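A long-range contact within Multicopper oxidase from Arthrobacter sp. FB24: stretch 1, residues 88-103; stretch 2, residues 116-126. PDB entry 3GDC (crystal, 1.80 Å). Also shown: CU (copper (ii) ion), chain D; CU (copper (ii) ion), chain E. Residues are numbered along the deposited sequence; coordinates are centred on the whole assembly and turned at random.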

# COMPACT_ATOMS: atom_id res chain seq x y z
N HIS A 88 -22.78 -1.07 -21.45
CA HIS A 88 -21.39 -0.88 -21.06
C HIS A 88 -21.00 0.58 -21.27
O HIS A 88 -21.73 1.35 -21.93
N THR A 89 -19.86 0.97 -20.73
CA THR A 89 -19.29 2.29 -21.00
C THR A 89 -17.77 2.14 -21.16
O THR A 89 -17.21 1.03 -21.03
N ILE A 90 -17.10 3.25 -21.44
CA ILE A 90 -15.66 3.34 -21.20
C ILE A 90 -15.42 4.55 -20.32
O ILE A 90 -15.72 5.70 -20.69
N HIS A 91 -14.85 4.28 -19.15
CA HIS A 91 -14.39 5.31 -18.26
C HIS A 91 -12.87 5.40 -18.31
O HIS A 91 -12.16 4.42 -18.01
N PHE A 92 -12.35 6.55 -18.70
CA PHE A 92 -10.91 6.75 -18.78
C PHE A 92 -10.35 7.36 -17.50
O PHE A 92 -11.00 8.21 -16.87
N HIS A 93 -9.15 6.94 -17.13
CA HIS A 93 -8.37 7.64 -16.12
C HIS A 93 -7.57 8.68 -16.88
O HIS A 93 -6.71 8.35 -17.69
N GLY A 94 -7.91 9.94 -16.67
CA GLY A 94 -7.29 11.03 -17.42
C GLY A 94 -8.20 12.24 -17.24
O GLY A 94 -9.28 12.11 -16.67
N VAL A 95 -7.75 13.40 -17.70
CA VAL A 95 -8.54 14.63 -17.56
C VAL A 95 -9.49 14.77 -18.75
O VAL A 95 -9.07 14.66 -19.91
N HIS A 96 -10.77 14.94 -18.44
CA HIS A 96 -11.83 15.03 -19.45
C HIS A 96 -13.06 15.71 -18.85
O HIS A 96 -13.16 15.86 -17.63
N ARG A 97 -13.98 16.12 -19.72
CA ARG A 97 -15.23 16.72 -19.28
C ARG A 97 -16.16 15.66 -18.68
O ARG A 97 -16.03 14.47 -18.98
N ALA A 98 -17.10 16.11 -17.86
CA ALA A 98 -18.03 15.20 -17.17
C ALA A 98 -18.89 14.33 -18.10
O ALA A 98 -19.15 13.16 -17.81
N THR A 99 -19.33 14.90 -19.22
CA THR A 99 -20.11 14.16 -20.22
C THR A 99 -19.29 13.13 -20.99
O THR A 99 -19.84 12.33 -21.75
N MET A 100 -17.97 13.17 -20.81
CA MET A 100 -17.06 12.23 -21.48
C MET A 100 -16.45 11.21 -20.52
O MET A 100 -15.48 10.52 -20.86
N ASP A 101 -17.06 11.08 -19.35
CA ASP A 101 -16.48 10.33 -18.24
C ASP A 101 -16.92 8.86 -18.22
O ASP A 101 -16.37 8.05 -17.46
N GLY A 102 -17.90 8.51 -19.05
CA GLY A 102 -18.41 7.13 -19.10
C GLY A 102 -19.13 6.66 -17.85
O GLY A 102 -19.09 5.48 -17.51
N THR A 103 -19.78 7.58 -17.16
CA THR A 103 -20.52 7.23 -15.94
C THR A 103 -22.02 7.21 -16.22
O THR A 103 -22.57 8.20 -16.69
N SER A 116 -23.65 3.23 -30.10
CA SER A 116 -22.30 3.75 -30.24
C SER A 116 -22.16 5.15 -29.63
O SER A 116 -23.14 5.91 -29.56
N PHE A 117 -20.95 5.49 -29.20
CA PHE A 117 -20.65 6.80 -28.65
C PHE A 117 -19.18 7.10 -28.87
O PHE A 117 -18.34 6.22 -28.70
N THR A 118 -18.90 8.33 -29.25
CA THR A 118 -17.51 8.78 -29.38
C THR A 118 -17.06 9.58 -28.16
O THR A 118 -17.55 10.69 -27.90
N TYR A 119 -16.12 9.01 -27.41
CA TYR A 119 -15.44 9.72 -26.32
C TYR A 119 -14.39 10.62 -26.92
O TYR A 119 -13.61 10.18 -27.77
N GLU A 120 -14.38 11.88 -26.48
CA GLU A 120 -13.43 12.88 -26.96
C GLU A 120 -12.81 13.63 -25.79
O GLU A 120 -13.51 14.07 -24.88
N PHE A 121 -11.48 13.76 -25.81
CA PHE A 121 -10.73 14.51 -24.83
C PHE A 121 -9.30 14.70 -25.32
O PHE A 121 -8.90 14.12 -26.33
N ASP A 122 -8.54 15.52 -24.62
CA ASP A 122 -7.13 15.70 -24.94
C ASP A 122 -6.29 14.70 -24.14
O ASP A 122 -6.72 14.24 -23.09
N ALA A 123 -5.12 14.35 -24.66
CA ALA A 123 -4.22 13.41 -23.97
C ALA A 123 -3.50 14.17 -22.85
O ALA A 123 -2.45 14.78 -23.07
N THR A 124 -4.12 14.18 -21.67
CA THR A 124 -3.58 14.90 -20.52
C THR A 124 -4.03 14.23 -19.22
O THR A 124 -5.12 13.68 -19.17
N PRO A 125 -3.18 14.27 -18.17
CA PRO A 125 -1.78 14.69 -18.16
C PRO A 125 -0.93 13.58 -18.75
O PRO A 125 -1.43 12.47 -18.96
N PHE A 126 0.34 13.86 -19.03
CA PHE A 126 1.23 12.78 -19.41
C PHE A 126 1.34 11.79 -18.26
O PHE A 126 1.21 12.15 -17.08

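The most unusual feature of this contact is a sulfur acceptor. The backbone N of Glu120 donates a weak hydrogen bond to Met100 SD, at 3.4 Å. Met100 has chi1 m, chi2 m and chi3 t, and this places SD beside the N of Glu120. The same sulfur lies at the edge of the Phe117 ring, with SD 3.8 Å from Phe117 CE2. Phe117 is a t rotamer and points toward stretch 1.

Tyr119 is the most covered residue. Its CA-to-CB bond runs sideways, but the m rotamer brings the ring nearer to stretch 1. There its OH accepts a hydrogen bond from Ile90 N, at 3.0 Å and nearly straight. Ile90 points toward stretch 2 (chi1 m, chi2 t), and its CB packs 3.8 Å from Tyr119 CE2. Gly102 CA lies 3.9 Å from Tyr119 CE1. A side chain on Gly102 would clash with Ile90 O, and its positive phi also favours glycine.

Phe92 (m) and Phe121 (p) point toward each other's stretches. The edge of Phe121 meets the face of Phe92, with Phe121 CZ 3.5 Å from Phe92 CG. His96 (p) starts toward stretch 2, and its CB lies 3.8 Å from Phe121 CB. Its end then leads away, where NE2 donates to Asp101 OD1 at 2.7 Å.

Val95 N donates to Thr124 O at 3.0 Å. The Val95 side chain is t, and its CG2 touches Pro125 CD at 3.9 Å. The peptide bond before Pro125 is cis.

Two waters bridge the backbones. Water 1 donates to Val95 O and accepts from Asp122 N. Water 2 accepts from Arg97 N and donates to Glu120 O.

The two copper-binding histidines of stretch 1 take no part in the packing. His88 ND1 binds the chain D copper at 2.1 Å, and His93 NE2 binds the chain E copper at 2.0 Å. Neither histidine contacts stretch 2.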

# COMPACT_ATOMS: atom_id res chain seq x y z
CB HIS A 88 -20.44 -1.77 -21.90
CG HIS A 88 -20.63 -3.25 -21.70
ND1 HIS A 88 -20.42 -3.87 -20.48
CD2 HIS A 88 -21.01 -4.22 -22.56
CE1 HIS A 88 -20.68 -5.16 -20.60
NE2 HIS A 88 -21.02 -5.40 -21.86
CB THR A 89 -19.57 3.31 -19.84
OG1 THR A 89 -18.78 2.97 -18.71
CG2 THR A 89 -21.05 3.34 -19.44
CB ILE A 90 -14.79 3.49 -22.48
CG1 ILE A 90 -15.16 2.45 -23.55
CG2 ILE A 90 -13.29 3.41 -22.10
CD1 ILE A 90 -14.36 2.61 -24.87
CB HIS A 91 -14.85 5.02 -16.83
CG HIS A 91 -14.22 5.91 -15.82
ND1 HIS A 91 -14.46 7.27 -15.78
CD2 HIS A 91 -13.31 5.66 -14.86
CE1 HIS A 91 -13.74 7.81 -14.82
NE2 HIS A 91 -13.03 6.86 -14.24
CB PHE A 92 -10.56 7.66 -19.97
CG PHE A 92 -10.54 6.96 -21.28
CD1 PHE A 92 -9.33 6.49 -21.81
CD2 PHE A 92 -11.72 6.76 -21.99
CE1 PHE A 92 -9.31 5.83 -23.04
CE2 PHE A 92 -11.69 6.09 -23.23
CZ PHE A 92 -10.49 5.62 -23.74
CB HIS A 93 -7.44 6.67 -15.36
CG HIS A 93 -8.14 5.87 -14.31
ND1 HIS A 93 -7.74 5.87 -12.99
CD2 HIS A 93 -9.21 5.04 -14.38
CE1 HIS A 93 -8.53 5.07 -12.30
NE2 HIS A 93 -9.43 4.56 -13.11
CB VAL A 95 -7.64 15.88 -17.34
CG1 VAL A 95 -8.46 17.17 -17.39
CG2 VAL A 95 -6.91 15.78 -16.01
CB HIS A 96 -12.22 13.63 -20.00
CG HIS A 96 -12.52 12.62 -18.94
ND1 HIS A 96 -11.69 11.55 -18.68
CD2 HIS A 96 -13.55 12.53 -18.06
CE1 HIS A 96 -12.20 10.84 -17.68
NE2 HIS A 96 -13.32 11.41 -17.29
CB ARG A 97 -15.90 17.44 -20.46
CG ARG A 97 -15.07 18.62 -20.94
CD ARG A 97 -15.65 19.24 -22.20
NE ARG A 97 -15.32 18.45 -23.39
CZ ARG A 97 -16.19 17.71 -24.07
NH1 ARG A 97 -17.46 17.67 -23.70
NH2 ARG A 97 -15.78 17.03 -25.13
CB ALA A 98 -18.91 15.98 -16.17
CB THR A 99 -20.71 15.12 -21.27
OG1 THR A 99 -19.67 15.98 -21.74
CG2 THR A 99 -21.85 15.96 -20.66
CB MET A 100 -15.95 13.00 -22.21
CG MET A 100 -16.47 13.81 -23.41
SD MET A 100 -17.17 12.72 -24.65
CE MET A 100 -17.87 13.91 -25.81
CB ASP A 101 -16.87 11.05 -16.93
CG ASP A 101 -16.29 10.41 -15.70
OD1 ASP A 101 -15.05 10.31 -15.59
OD2 ASP A 101 -17.10 10.04 -14.82
CB THR A 103 -20.17 8.21 -14.79
OG1 THR A 103 -18.79 8.03 -14.44
CG2 THR A 103 -21.04 7.96 -13.57
CB SER A 116 -21.89 3.80 -31.72
OG SER A 116 -21.81 2.50 -32.29
CB PHE A 117 -20.97 6.85 -27.15
CG PHE A 117 -20.78 8.21 -26.53
CD1 PHE A 117 -21.78 9.18 -26.65
CD2 PHE A 117 -19.62 8.52 -25.85
CE1 PHE A 117 -21.61 10.44 -26.09
CE2 PHE A 117 -19.44 9.79 -25.28
CZ PHE A 117 -20.44 10.75 -25.40
CB THR A 118 -17.29 9.59 -30.68
OG1 THR A 118 -17.67 8.79 -31.80
CG2 THR A 118 -15.82 10.00 -30.83
CB TYR A 119 -14.81 8.73 -25.32
CG TYR A 119 -15.82 7.85 -24.65
CD1 TYR A 119 -16.51 8.30 -23.51
CD2 TYR A 119 -16.10 6.57 -25.14
CE1 TYR A 119 -17.47 7.50 -22.89
CE2 TYR A 119 -17.04 5.76 -24.53
CZ TYR A 119 -17.72 6.23 -23.40
OH TYR A 119 -18.66 5.43 -22.79
CB GLU A 120 -14.14 13.89 -27.88
CG GLU A 120 -14.99 13.25 -28.98
CD GLU A 120 -15.60 14.27 -29.93
OE1 GLU A 120 -15.21 15.46 -29.88
OE2 GLU A 120 -16.47 13.87 -30.74
CB PHE A 121 -10.74 13.83 -23.44
CG PHE A 121 -10.58 12.33 -23.50
CD1 PHE A 121 -9.34 11.75 -23.73
CD2 PHE A 121 -11.68 11.51 -23.33
CE1 PHE A 121 -9.20 10.35 -23.78
CE2 PHE A 121 -11.55 10.12 -23.39
CZ PHE A 121 -10.31 9.55 -23.62
CB ASP A 122 -6.69 17.13 -24.67
CG ASP A 122 -7.32 18.12 -25.65
OD1 ASP A 122 -7.61 17.72 -26.80
OD2 ASP A 122 -7.51 19.30 -25.27
CB ALA A 123 -3.23 12.79 -24.95
CB THR A 124 -4.12 16.35 -20.44
OG1 THR A 124 -4.51 16.81 -21.73
CG2 THR A 124 -3.05 17.26 -19.87
CB PRO A 125 -1.47 14.84 -16.66
CG PRO A 125 -2.37 13.83 -16.02
CD PRO A 125 -3.64 13.88 -16.82
CB PHE A 126 2.59 13.28 -19.92
CG PHE A 126 3.58 13.68 -18.86
CD1 PHE A 126 4.34 12.71 -18.18
CD2 PHE A 126 3.83 15.02 -18.58
CE1 PHE A 126 5.29 13.09 -17.23
CE2 PHE A 126 4.78 15.41 -17.62
CZ PHE A 126 5.51 14.44 -16.95
CU CU D . -19.73 -3.00 -18.75
CU CU E . -10.74 3.20 -12.36
O HOH W 1 -9.14 16.55 -21.78
O HOH W 2 -13.39 15.84 -22.57